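PDB 3AGK: peptide chain release factor subunit 1 from Aeropyrum pernix, which probably directs the termination of nascent-chain synthesis during translation, in response to the stop codons UAA, UAG and UGA. Local coordinates for residues A[145-148]-A[153-156]; A[155-160]-A[164-169]; A[208-213]-A[217-222]. All coordinates share one frame; numbering follows the deposited sequence.

Contact 1 (A[145-148]-A[153-156])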
# COMPACT_ATOMS: atom_id res chain seq x y z
N ILE A 145 -6.24 0.26 12.21
CA ILE A 145 -6.40 1.10 13.40
C ILE A 145 -7.82 1.67 13.42
O ILE A 145 -8.30 2.20 12.40
CB ILE A 145 -5.39 2.25 13.42
CG1 ILE A 145 -3.98 1.71 13.14
CG2 ILE A 145 -5.45 3.03 14.76
CD1 ILE A 145 -3.15 2.66 12.35
N ILE A 146 -8.48 1.52 14.56
CA ILE A 146 -9.80 2.11 14.80
C ILE A 146 -9.69 3.04 16.01
O ILE A 146 -9.37 2.60 17.11
CB ILE A 146 -10.89 1.04 15.05
CG1 ILE A 146 -10.94 0.04 13.88
CG2 ILE A 146 -12.26 1.69 15.21
CD1 ILE A 146 -11.56 -1.31 14.23
N ILE A 147 -9.89 4.34 15.77
CA ILE A 147 -10.03 5.34 16.83
C ILE A 147 -11.52 5.54 17.10
O ILE A 147 -12.29 5.85 16.19
CB ILE A 147 -9.38 6.69 16.45
CG1 ILE A 147 -7.92 6.48 16.05
CG2 ILE A 147 -9.47 7.68 17.61
CD1 ILE A 147 -7.30 7.72 15.47
N VAL A 148 -11.93 5.34 18.35
CA VAL A 148 -13.35 5.36 18.67
C VAL A 148 -13.66 6.39 19.74
O VAL A 148 -12.98 6.48 20.76
CB VAL A 148 -13.87 4.02 19.24
CG1 VAL A 148 -15.40 4.02 19.20
CG2 VAL A 148 -13.31 2.85 18.48
N ALA A 153 -15.36 8.63 14.91
CA ALA A 153 -14.43 7.54 14.71
C ALA A 153 -13.53 7.75 13.50
O ALA A 153 -13.89 8.46 12.57
CB ALA A 153 -15.17 6.22 14.59
N THR A 154 -12.34 7.13 13.52
CA THR A 154 -11.43 7.12 12.39
C THR A 154 -10.97 5.68 12.14
O THR A 154 -10.58 4.97 13.07
CB THR A 154 -10.17 8.00 12.66
OG1 THR A 154 -10.58 9.35 12.91
CG2 THR A 154 -9.18 7.96 11.47
N ILE A 155 -11.03 5.25 10.89
CA ILE A 155 -10.47 3.96 10.51
C ILE A 155 -9.22 4.20 9.63
O ILE A 155 -9.28 4.94 8.64
CB ILE A 155 -11.52 3.07 9.83
CG1 ILE A 155 -12.73 2.95 10.76
CG2 ILE A 155 -10.94 1.67 9.50
CD1 ILE A 155 -13.94 2.37 10.11
N GLY A 156 -8.09 3.60 10.01
CA GLY A 156 -6.85 3.82 9.30
C GLY A 156 -6.13 2.53 8.97
O GLY A 156 -6.54 1.45 9.39

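Contact 2 (A[155-160]-A[164-169])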
# COMPACT_ATOMS: atom_id res chain seq x y z
N ILE A 155 -11.03 5.25 10.89
CA ILE A 155 -10.47 3.96 10.51
C ILE A 155 -9.22 4.20 9.63
O ILE A 155 -9.28 4.94 8.64
CB ILE A 155 -11.52 3.07 9.83
CG1 ILE A 155 -12.73 2.95 10.76
CG2 ILE A 155 -10.94 1.67 9.50
CD1 ILE A 155 -13.94 2.37 10.11
N GLY A 156 -8.09 3.60 10.01
CA GLY A 156 -6.85 3.82 9.30
C GLY A 156 -6.13 2.53 8.97
O GLY A 156 -6.54 1.45 9.39
N LEU A 157 -5.05 2.64 8.21
CA LEU A 157 -4.30 1.48 7.78
C LEU A 157 -2.80 1.79 7.76
O LEU A 157 -2.38 2.79 7.18
CB LEU A 157 -4.76 1.06 6.38
CG LEU A 157 -4.13 -0.24 5.90
CD1 LEU A 157 -4.52 -1.41 6.80
CD2 LEU A 157 -4.53 -0.51 4.46
N LEU A 158 -2.01 0.93 8.40
CA LEU A 158 -0.56 1.08 8.38
C LEU A 158 0.10 -0.09 7.65
O LEU A 158 -0.17 -1.25 7.97
CB LEU A 158 0.00 1.14 9.80
CG LEU A 158 1.53 1.25 9.91
CD1 LEU A 158 1.97 2.66 9.50
CD2 LEU A 158 2.00 0.89 11.33
N LYS A 159 0.98 0.25 6.70
CA LYS A 159 1.84 -0.72 6.01
C LYS A 159 3.25 -0.16 5.93
O LYS A 159 3.50 0.83 5.26
CB LYS A 159 1.36 -0.96 4.58
CG LYS A 159 -0.06 -1.45 4.45
CD LYS A 159 -0.38 -1.68 2.98
CE LYS A 159 -1.85 -1.99 2.76
NZ LYS A 159 -2.18 -2.12 1.31
N GLY A 160 4.19 -0.82 6.60
CA GLY A 160 5.55 -0.30 6.68
C GLY A 160 5.47 1.10 7.27
O GLY A 160 4.90 1.30 8.33
N GLU A 164 -2.39 5.84 6.53
CA GLU A 164 -3.46 6.52 5.82
C GLU A 164 -4.81 6.38 6.53
O GLU A 164 -5.09 5.39 7.23
CB GLU A 164 -3.57 6.00 4.39
CG GLU A 164 -3.93 4.51 4.30
CD GLU A 164 -4.08 4.03 2.86
OE1 GLU A 164 -4.29 4.87 1.96
OE2 GLU A 164 -3.99 2.81 2.62
N VAL A 165 -5.64 7.40 6.34
CA VAL A 165 -7.01 7.40 6.81
C VAL A 165 -7.85 6.69 5.76
O VAL A 165 -7.78 7.04 4.59
CB VAL A 165 -7.53 8.84 6.97
CG1 VAL A 165 -9.05 8.84 7.13
CG2 VAL A 165 -6.88 9.51 8.16
N LEU A 166 -8.61 5.66 6.16
CA LEU A 166 -9.49 4.95 5.23
C LEU A 166 -10.89 5.55 5.26
O LEU A 166 -11.54 5.65 4.23
CB LEU A 166 -9.57 3.45 5.56
CG LEU A 166 -8.28 2.66 5.34
CD1 LEU A 166 -8.50 1.17 5.57
CD2 LEU A 166 -7.72 2.93 3.94
N LYS A 167 -11.33 5.94 6.45
CA LYS A 167 -12.68 6.44 6.65
C LYS A 167 -12.75 7.20 7.98
O LYS A 167 -12.13 6.80 8.98
CB LYS A 167 -13.66 5.27 6.69
CG LYS A 167 -15.12 5.69 6.76
CD LYS A 167 -15.67 5.99 5.38
CE LYS A 167 -17.03 6.65 5.45
NZ LYS A 167 -17.77 6.52 4.17
N GLU A 168 -13.50 8.29 7.96
CA GLU A 168 -13.90 9.00 9.18
C GLU A 168 -15.43 8.98 9.29
O GLU A 168 -16.13 9.01 8.28
CB GLU A 168 -13.35 10.44 9.17
CG GLU A 168 -11.81 10.49 9.17
CD GLU A 168 -11.24 11.84 9.56
OE1 GLU A 168 -11.32 12.21 10.76
OE2 GLU A 168 -10.71 12.54 8.66
N LEU A 169 -15.94 8.89 10.52
CA LEU A 169 -17.37 8.76 10.75
C LEU A 169 -17.75 9.66 11.88
O LEU A 169 -16.95 9.88 12.80
CB LEU A 169 -17.75 7.33 11.14
CG LEU A 169 -17.57 6.18 10.15
CD1 LEU A 169 -16.20 5.55 10.28
CD2 LEU A 169 -18.63 5.13 10.40

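Contact 3 (A[208-213]-A[217-222])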
# COMPACT_ATOMS: atom_id res chain seq x y z
N ASN A 208 -16.03 -3.94 6.91
CA ASN A 208 -16.01 -3.90 5.45
C ASN A 208 -14.63 -3.54 4.91
O ASN A 208 -14.21 -4.05 3.86
CB ASN A 208 -17.04 -2.90 4.93
CG ASN A 208 -18.47 -3.40 5.09
OD1 ASN A 208 -19.40 -2.61 5.02
ND2 ASN A 208 -18.64 -4.71 5.33
N LEU A 209 -13.93 -2.67 5.62
CA LEU A 209 -12.60 -2.23 5.18
C LEU A 209 -11.48 -3.20 5.53
O LEU A 209 -10.55 -3.38 4.75
CB LEU A 209 -12.30 -0.85 5.75
CG LEU A 209 -13.18 0.26 5.18
CD1 LEU A 209 -13.12 1.49 6.06
CD2 LEU A 209 -12.76 0.59 3.73
N LEU A 210 -11.56 -3.84 6.69
CA LEU A 210 -10.41 -4.56 7.23
C LEU A 210 -10.47 -6.08 7.07
O LEU A 210 -9.45 -6.73 6.86
CB LEU A 210 -10.19 -4.18 8.71
CG LEU A 210 -9.23 -3.05 9.14
CD1 LEU A 210 -8.68 -2.20 7.99
CD2 LEU A 210 -9.81 -2.17 10.26
N VAL A 211 -11.67 -6.64 7.14
CA VAL A 211 -11.83 -8.10 7.05
C VAL A 211 -11.29 -8.73 5.74
O VAL A 211 -10.68 -9.79 5.78
CB VAL A 211 -13.29 -8.54 7.29
CG1 VAL A 211 -13.53 -9.99 6.80
CG2 VAL A 211 -13.65 -8.37 8.78
N PRO A 212 -11.52 -8.09 4.58
CA PRO A 212 -10.93 -8.68 3.38
C PRO A 212 -9.40 -8.75 3.48
O PRO A 212 -8.79 -9.76 3.11
CB PRO A 212 -11.33 -7.70 2.27
CG PRO A 212 -12.57 -7.04 2.79
CD PRO A 212 -12.37 -6.92 4.28
N LEU A 213 -8.79 -7.69 4.00
CA LEU A 213 -7.36 -7.67 4.24
C LEU A 213 -6.94 -8.82 5.16
O LEU A 213 -5.94 -9.48 4.91
CB LEU A 213 -6.95 -6.32 4.84
CG LEU A 213 -6.62 -5.21 3.84
CD1 LEU A 213 -7.60 -5.19 2.67
CD2 LEU A 213 -6.58 -3.85 4.53
N GLY A 217 -4.74 -12.44 4.37
CA GLY A 217 -3.55 -12.68 5.18
C GLY A 217 -2.62 -11.48 5.34
O GLY A 217 -1.64 -11.53 6.08
N VAL A 218 -2.94 -10.41 4.63
CA VAL A 218 -2.21 -9.16 4.69
C VAL A 218 -2.32 -8.45 6.04
O VAL A 218 -1.35 -7.84 6.52
CB VAL A 218 -2.74 -8.21 3.61
CG1 VAL A 218 -2.22 -6.82 3.83
CG2 VAL A 218 -2.37 -8.73 2.23
N LEU A 219 -3.50 -8.49 6.65
CA LEU A 219 -3.71 -7.82 7.93
C LEU A 219 -3.22 -8.71 9.06
O LEU A 219 -3.70 -9.83 9.22
CB LEU A 219 -5.19 -7.49 8.16
CG LEU A 219 -5.50 -6.35 9.14
CD1 LEU A 219 -4.92 -5.03 8.61
CD2 LEU A 219 -7.03 -6.20 9.37
N LYS A 220 -2.29 -8.20 9.85
CA LYS A 220 -1.74 -8.96 10.97
C LYS A 220 -2.31 -8.54 12.34
O LYS A 220 -2.22 -9.28 13.31
CB LYS A 220 -0.21 -8.88 10.98
CG LYS A 220 0.44 -9.59 9.80
CD LYS A 220 0.45 -11.11 9.98
CE LYS A 220 1.86 -11.61 10.32
NZ LYS A 220 1.96 -13.09 10.50
N GLY A 221 -2.89 -7.35 12.41
CA GLY A 221 -3.40 -6.87 13.68
C GLY A 221 -4.29 -5.66 13.56
O GLY A 221 -4.35 -5.03 12.51
N VAL A 222 -4.96 -5.33 14.66
CA VAL A 222 -5.80 -4.13 14.72
C VAL A 222 -5.56 -3.43 16.03
O VAL A 222 -5.58 -4.04 17.09
CB VAL A 222 -7.30 -4.48 14.60
CG1 VAL A 222 -8.18 -3.20 14.71
CG2 VAL A 222 -7.56 -5.22 13.28

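Contact 1 (A[145-148]-A[153-156])
In the beta hairpin made by strands 142-149 and 152-159, Ile147 and Thr154 face each other as an antiparallel hydrogen-bonded pair. Ile147 N reaches Thr154 O at 2.9 Å, and Thr154 N returns to Ile147 O at 3.0 Å. Their side chains lie alongside each other and point the same way, with Ile147 CD1 4.0 Å from Thr154 CB. Two residues on, Ile145 and Gly156 form the next such pair. Gly156 N meets Ile145 O at 2.8 Å, whereas Ile145 N, 3.1 Å from Gly156 O, comes from 50° above the carbonyl plane. Between them Ile146 sits opposite Ile155, and Ile146 CA adds a CA-H...O contact of 3.4 Å to Thr154 O. Thr154 has OG1 beside its own backbone N (chi1 -60°), where it hydrogen-bonds to Gln258 and Gly259. Leu263 of helix 259-269 packs on Ile145, Ile147 and Thr154; helix 188-215 takes the other face, with Ile146, Ala153 and Ile155. The polar bonds between the strands are thus all backbone to backbone, Thr154 OG1 is satisfied from outside the hairpin, and almost wholly aliphatic side chains remain for the two helix layers.

Contact 2 (A[155-160]-A[164-169])
Ile155 O takes two N-H groups at once: Leu166 N at 2.7 Å, in the carbonyl plane, and Lys167 N at 3.2 Å, tilted 18° from it. The partner bond is straighter, Ile155 N pointing almost directly at Lys167 O over 2.7 Å. Next along the pair, Leu157 N donates to Glu164 O and Glu164 N donates back to Leu157 O. Leu166 presses CB to 3.4 Å from Ile155 O and carries CD1 to 3.8 Å from Leu157 CB, so its branched end packs at the base of the Leu157 side chain. At the far end Ile155 CD1 and Leu169 CD1 meet at 3.9 Å, their side chains crossing at a slant.

Leu166 and Lys167 both facing Ile155 make a classic beta bulge in the hairpin of strands 152-159 and 162-170. The extra residue shifts the register by one, and beyond it Gly156 sits across from Val165, with Gly156 CA only 3.1 Å from Glu164 O.

Glu164 lies alongside Leu157. With CG set between its backbone N and carbonyl carbon (chi1 63°), the side chain leans toward the neighbouring strand and then runs extended beside that of Leu157, with OE2 3.8 Å from Leu157 CD2. The amine of Lys159 is too distant for a salt bridge with this carboxylate, although some attraction between the charges is possible.

Farther out, helix 188-215 packs against one face of the hairpin, where Glu205 touches both Ile155 and Lys167 and Lys201 touches Leu169. On the other face Val165 rests on Leu260 and Leu263 of helix 259-269. Strand 162-170 is an outermost strand of its sheet within the chain, whereas strand 152-159 is also bonded on its other edge, through Gly156 to Ile145 and Leu158 to Ile143.

Contact 3 (A[208-213]-A[217-222])
Gly217 brings its N to 3.2 Å from Leu213 O as the chain leaves helix 188-215. Its positive phi (82°), a value that suits glycine, comes with two bonds back into the last turn and makes a Schellman motif. Val218 follows with its CB 3.7 Å from the same Leu213 O, and its side chain also touches Ala142, Glu138 and Asn140.

Leu219 opens strand 219-226 and meets both Leu213 and Leu210. Its N donates to Leu213 O at 3.2 Å; the bond is fairly straight at the hydrogen, but the donor stands 68° out of the carbonyl plane, and so off the lone pairs. Leu219 CB lies 3.9 Å from Leu213 CB. Because CG is anti to the backbone N (chi1 -157°), the branched end swings on toward the preceding turn, and CD2 settles 3.5 Å from Leu210 O and 3.8 Å from Leu210 CB. There the two leucine side chains run at a slant to each other. The helix is kinked at this level: the N atoms of Pro212 and Leu213 have no bond to the turn before, and a proline N has no hydrogen to give.

Lys220 points away from the helix, and its side chain touches Glu275. Gly221 carries the strand on through backbone bonding to Gly144, and Val222, again directed at the helix side, packs on Ile146 of the adjacent strand.

Leu210 and Leu219 are both touched by Leu244 of helix 242-245, and Leu213 and Leu219 by Leu157 of strand 152-159. The end of helix 188-215 therefore lies over the sheet that its own chain re-enters at strand 219-226, beside strand 142-149.

How the contacts relate
Contacts 1 and 2, with centres about 7 Å apart, share Ile155 and Gly156, and Ala153 N of contact 1 lies 2.9 Å from Leu169 O of contact 2, a probable hydrogen bond. Contact 3 lies about 14 Å from contact 1 and 11 Å from contact 2, centre to centre. It joins them on the helix 188-215 face: Ile155 CG2 is 4.1 Å from Leu210 CD2, and Leu157 CD2 is 3.9 Å from Leu213 CD2. Helix 188-215 carries the chain across to strand 219-226, fourth in a sheet of order 3-2-1-4-5, as in a ribonuclease H-like fold. The GGQ motif, which in this family promotes peptide release, falls in the unmodelled loop before that helix.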